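Local coordinates for uncharacterized protein, DUF633, LMOf2365_1472 (Listeria monocytogenes str. 4b F2365, PDB 3GNL), which is uncharacterized but probably methylates the N1 atom of an adenine in tRNA, with S-adenosylmethionine as the likely methyl donor, at residues H32-C37 / S60-V65; A26-S30 / I49-V53. The contacts are given in a common frame with arbitrary orientation. Numbering follows the deposited sequence.

Contact 1 (H32-C37 / S60-V65)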
loop_
_atom_site.group_PDB
_atom_site.type_symbol
_atom_site.label_atom_id
_atom_site.label_comp_id
_atom_site.label_asym_id
_atom_site.label_seq_id
_atom_site.Cartn_x
_atom_site.Cartn_y
_atom_site.Cartn_z
ATOM N N HIS A 32 8.380 12.885 5.931
ATOM C CA HIS A 32 8.836 13.753 7.031
ATOM C C HIS A 32 8.881 13.116 8.431
ATOM O O HIS A 32 9.019 13.836 9.425
ATOM C CB HIS A 32 8.048 15.045 7.095
ATOM C CG HIS A 32 8.215 15.933 5.890
ATOM N ND1 HIS A 32 7.716 15.607 4.649
ATOM C CD2 HIS A 32 8.798 17.146 5.758
ATOM C CE1 HIS A 32 8.010 16.575 3.789
ATOM N NE2 HIS A 32 8.650 17.527 4.442
ATOM N N ALA A 33 8.846 11.779 8.507
ATOM C CA ALA A 33 8.749 11.077 9.782
ATOM C C ALA A 33 7.481 11.496 10.538
ATOM O O ALA A 33 7.453 11.292 11.764
ATOM C CB ALA A 33 10.008 11.337 10.629
ATOM N N TYR A 34 6.479 12.063 9.864
ATOM C CA TYR A 34 5.253 12.474 10.565
ATOM C C TYR A 34 4.614 11.267 11.243
ATOM O O TYR A 34 4.217 11.344 12.443
ATOM C CB TYR A 34 4.202 13.068 9.617
ATOM C CG TYR A 34 4.520 14.391 8.988
ATOM C CD1 TYR A 34 5.159 15.390 9.706
ATOM C CD2 TYR A 34 4.153 14.640 7.673
ATOM C CE1 TYR A 34 5.430 16.638 9.116
ATOM C CE2 TYR A 34 4.441 15.878 7.064
ATOM C CZ TYR A 34 5.089 16.849 7.814
ATOM O OH TYR A 34 5.367 18.058 7.233
ATOM N N LEU A 35 4.478 10.175 10.494
ATOM C CA LEU A 35 3.837 8.978 11.045
ATOM C C LEU A 35 4.605 8.365 12.226
ATOM O O LEU A 35 3.993 8.110 13.273
ATOM C CB LEU A 35 3.483 7.998 9.911
ATOM C CG LEU A 35 2.893 6.653 10.330
ATOM C CD1 LEU A 35 1.979 6.090 9.221
ATOM C CD2 LEU A 35 3.904 5.638 10.749
ATOM N N PRO A 36 5.929 8.179 12.122
ATOM C CA PRO A 36 6.715 7.700 13.271
ATOM C C PRO A 36 6.573 8.601 14.458
ATOM O O PRO A 36 6.423 8.110 15.590
ATOM C CB PRO A 36 8.136 7.730 12.747
ATOM C CG PRO A 36 7.993 7.494 11.256
ATOM C CD PRO A 36 6.717 8.200 10.878
ATOM N N CYS A 37 6.579 9.913 14.260
ATOM C CA CYS A 37 6.451 10.820 15.415
ATOM C C CYS A 37 5.082 10.654 16.045
ATOM O O CYS A 37 4.989 10.589 17.267
ATOM C CB CYS A 37 6.701 12.272 15.030
ATOM S SG CYS A 37 8.490 12.656 14.629
ATOM N N SER A 60 14.688 16.558 6.043
ATOM C CA SER A 60 13.368 16.957 6.506
ATOM C C SER A 60 12.927 16.019 7.634
ATOM O O SER A 60 12.336 16.454 8.635
ATOM C CB SER A 60 12.394 16.861 5.340
ATOM O OG SER A 60 12.448 18.010 4.504
ATOM N N ALA A 61 13.193 14.710 7.468
ATOM C CA ALA A 61 12.779 13.744 8.503
ATOM C C ALA A 61 13.614 13.891 9.768
ATOM O O ALA A 61 13.056 13.854 10.881
ATOM C CB ALA A 61 12.821 12.313 7.984
ATOM N N GLN A 62 14.932 14.090 9.619
ATOM C CA GLN A 62 15.802 14.349 10.776
ATOM C C GLN A 62 15.313 15.555 11.562
ATOM O O GLN A 62 15.262 15.493 12.815
ATOM C CB GLN A 62 17.237 14.612 10.325
ATOM C CG GLN A 62 18.058 13.381 10.031
ATOM C CD GLN A 62 19.425 13.721 9.412
ATOM O OE1 GLN A 62 19.495 14.434 8.406
ATOM N NE2 GLN A 62 20.515 13.223 10.023
ATOM N N LYS A 63 14.925 16.611 10.850
ATOM C CA LYS A 63 14.504 17.861 11.509
ATOM C C LYS A 63 13.177 17.706 12.208
ATOM O O LYS A 63 13.007 18.230 13.288
ATOM C CB LYS A 63 14.484 19.054 10.564
ATOM C CG LYS A 63 15.898 19.515 10.189
ATOM C CD LYS A 63 15.841 20.701 9.271
ATOM C CE LYS A 63 17.247 21.255 8.920
ATOM N NZ LYS A 63 17.823 22.108 10.021
ATOM N N GLN A 64 12.258 16.939 11.633
ATOM C CA GLN A 64 10.973 16.719 12.292
ATOM C C GLN A 64 11.167 15.925 13.587
ATOM O O GLN A 64 10.522 16.245 14.617
ATOM C CB GLN A 64 10.009 15.997 11.337
ATOM C CG GLN A 64 8.712 15.521 11.983
ATOM C CD GLN A 64 7.819 16.652 12.459
ATOM O OE1 GLN A 64 7.636 17.658 11.784
ATOM N NE2 GLN A 64 7.239 16.473 13.635
ATOM N N VAL A 65 12.038 14.922 13.566
ATOM C CA VAL A 65 12.289 14.050 14.721
ATOM C C VAL A 65 12.902 14.921 15.841
ATOM O O VAL A 65 12.474 14.819 16.999
ATOM C CB VAL A 65 13.187 12.821 14.377
ATOM C CG1 VAL A 65 13.667 12.077 15.618
ATOM C CG2 VAL A 65 12.383 11.856 13.447
#
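Two helices on the same face of a Rossmann-like methyltransferase sheet meet here, 34-41 through its N-terminal end and 55-67 through its middle. The approach is close because small residues face each other: Ala33 CB sits 4.0 Å from Ala61 CB and 3.7 Å from Val65 CG2. The loop backbone comes nearest at His32, whose CA is 4.2 Å from Ala61 CA. His32 and Ala33 both have positive phi, turning the chain into the helix, and Ala33 takes the N-cap position while its methyl faces the partner helix. Ala61 and Val65 also rest on Val76 of strand 74-78, so this inner part of the interface is apolar. Farther out, the long side chain of Gln64 fills the space, its NE2 hydrogen-bonded outside the two segments. Chi1 t and chi2 p lay it along the start of helix 34-41; its CB lies 3.1 Å from His32 O, and its OE1 comes to the ring edge of Tyr34, whose CB starts out pointing away. His32, chi1 m, brings CD2 to 3.6 Å from Ser60 CB. Cys37, small enough to fit between neighbours, also adopts m, which places its SG 3.9 Å from Gln64 CG and 4.1 Å from Val65 CG2.

Contact 2 (A26-S30 / I49-V53)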
loop_
_atom_site.group_PDB
_atom_site.type_symbol
_atom_site.label_atom_id
_atom_site.label_comp_id
_atom_site.label_asym_id
_atom_site.label_seq_id
_atom_site.Cartn_x
_atom_site.Cartn_y
_atom_site.Cartn_z
ATOM N N ALA A 26 9.238 0.207 11.255
ATOM C CA ALA A 26 10.073 0.874 10.266
ATOM C C ALA A 26 9.204 1.455 9.165
ATOM O O ALA A 26 8.439 0.718 8.537
ATOM C CB ALA A 26 11.134 -0.050 9.686
ATOM N N ASP A 27 9.328 2.766 8.958
ATOM C CA ASP A 27 8.591 3.497 7.950
ATOM C C ASP A 27 9.526 3.809 6.777
ATOM O O ASP A 27 10.363 4.719 6.859
ATOM C CB ASP A 27 8.020 4.792 8.568
ATOM C CG ASP A 27 7.075 5.525 7.643
ATOM O OD1 ASP A 27 6.679 4.919 6.625
ATOM O OD2 ASP A 27 6.716 6.684 7.928
ATOM N N ILE A 28 9.319 3.090 5.684
ATOM C CA ILE A 28 10.197 3.156 4.524
ATOM C C ILE A 28 9.791 4.278 3.597
ATOM O O ILE A 28 8.639 4.304 3.129
ATOM C CB ILE A 28 10.136 1.843 3.794
ATOM C CG1 ILE A 28 10.349 0.704 4.792
ATOM C CG2 ILE A 28 11.133 1.858 2.628
ATOM C CD1 ILE A 28 11.804 0.681 5.505
ATOM N N GLY A 29 10.704 5.180 3.267
ATOM C CA GLY A 29 10.299 6.367 2.515
ATOM C C GLY A 29 9.346 7.231 3.303
ATOM O O GLY A 29 8.328 7.755 2.781
ATOM N N SER A 30 9.666 7.427 4.575
ATOM C CA SER A 30 8.756 8.131 5.487
ATOM C C SER A 30 8.482 9.555 5.032
ATOM O O SER A 30 9.407 10.290 4.624
ATOM C CB SER A 30 9.449 8.192 6.844
ATOM O OG SER A 30 8.554 8.691 7.813
ATOM N N ILE A 49 12.229 3.290 12.988
ATOM C CA ILE A 49 13.206 3.688 11.963
ATOM C C ILE A 49 12.433 4.487 10.914
ATOM O O ILE A 49 11.382 4.022 10.441
ATOM C CB ILE A 49 13.825 2.461 11.278
ATOM C CG1 ILE A 49 14.596 1.597 12.312
ATOM C CG2 ILE A 49 14.710 2.873 10.109
ATOM C CD1 ILE A 49 14.954 0.173 11.789
ATOM N N ALA A 50 12.912 5.676 10.587
ATOM C CA ALA A 50 12.391 6.406 9.437
ATOM C C ALA A 50 13.414 6.327 8.314
ATOM O O ALA A 50 14.489 6.937 8.401
ATOM C CB ALA A 50 12.076 7.830 9.819
ATOM N N GLY A 51 13.095 5.571 7.260
ATOM C CA GLY A 51 14.036 5.395 6.133
ATOM C C GLY A 51 13.852 6.429 5.044
ATOM O O GLY A 51 12.748 6.840 4.751
ATOM N N GLU A 52 14.935 6.906 4.429
ATOM C CA GLU A 52 14.852 7.825 3.315
ATOM C C GLU A 52 15.950 7.459 2.351
ATOM O O GLU A 52 16.984 6.973 2.782
ATOM C CB GLU A 52 15.016 9.297 3.741
ATOM C CG GLU A 52 14.057 9.718 4.861
ATOM C CD GLU A 52 12.654 9.846 4.390
ATOM O OE1 GLU A 52 12.388 9.751 3.180
ATOM O OE2 GLU A 52 11.776 10.039 5.275
ATOM N N VAL A 53 15.729 7.675 1.046
ATOM C CA VAL A 53 16.755 7.310 0.069
ATOM C C VAL A 53 17.621 8.484 -0.403
ATOM O O VAL A 53 18.776 8.274 -0.762
ATOM C CB VAL A 53 16.185 6.399 -1.056
ATOM C CG1 VAL A 53 15.215 7.172 -1.919
ATOM C CG2 VAL A 53 17.308 5.830 -1.920
#
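Ile49, Ser30 and Gly51 lose the most surface where strands 23-28 and 45-52 run side by side, parallel, with segment axes 4.8 Å apart and inclined by 15°. Ile49, a beta-branched residue well suited to a buried strand, pairs with Ala26; their CB atoms are 4.0 Å apart, and the small alanine leaves room for the bulkier isoleucine, which also packs on Ile91. The carbonyl of Ile49 accepts a hydrogen bond from Asp27 N (Asp27 N to Ile49 O, 2.8 Å), and Asp27 O in turn receives Gly51 N at 2.9 Å. Asp27 and Ala50 lie on the other face, where Asp27 packs on Leu35 and Pro36 of helix 34-41. Gly51 has no side chain, and its backbone lies directly against the end of strand 23-28, where Ser30 N donates to Gly51 O (3.1 Å). By then the first strand has left its extended path through a type II turn from Asp27 to Ser30, whose third position is Gly29, with the positive phi that glycine tolerates best. Ser30 suits its buried place by being small and polar: its CB packs 4.0 Å from Ala50 CB, while its OG donates to Asp27 OD2 at 2.7 Å and fastens the turn. Glu52 curls back to Ser30 O. A glycine-containing turn after the first strand, facing an acidic residue ending the second, is characteristic of the S-adenosylmethionine site of class I methyltransferases; Glu52 may correspond to the residue that binds the cofactor ribose in relatives, although its carboxyl group is here turned in to Ser30.

How the contacts relate
The centres of the two contacts lie only 9 Å apart, and their segments alternate along the chain: 26-30, 32-37, 49-53, 60-65. Contact 2 pairs the strands of the unit 23-28, 34-41, 45-52, whereas contact 1 joins that unit's helix to helix 55-67, which leads on to strand 74-78. Contact 2 therefore lies in the sheet and contact 1 in the helix layer against one of its faces. The layers touch where Pro36 CD lies 3.3 Å from Asp27 OD2 and Ala61 CB 3.7 Å from Glu52 OE2. Together they belong to the part of the Rossmann-like domain formed by strands 74-78, 45-52 and 23-28, consistent with a cofactor cleft at the strand ends.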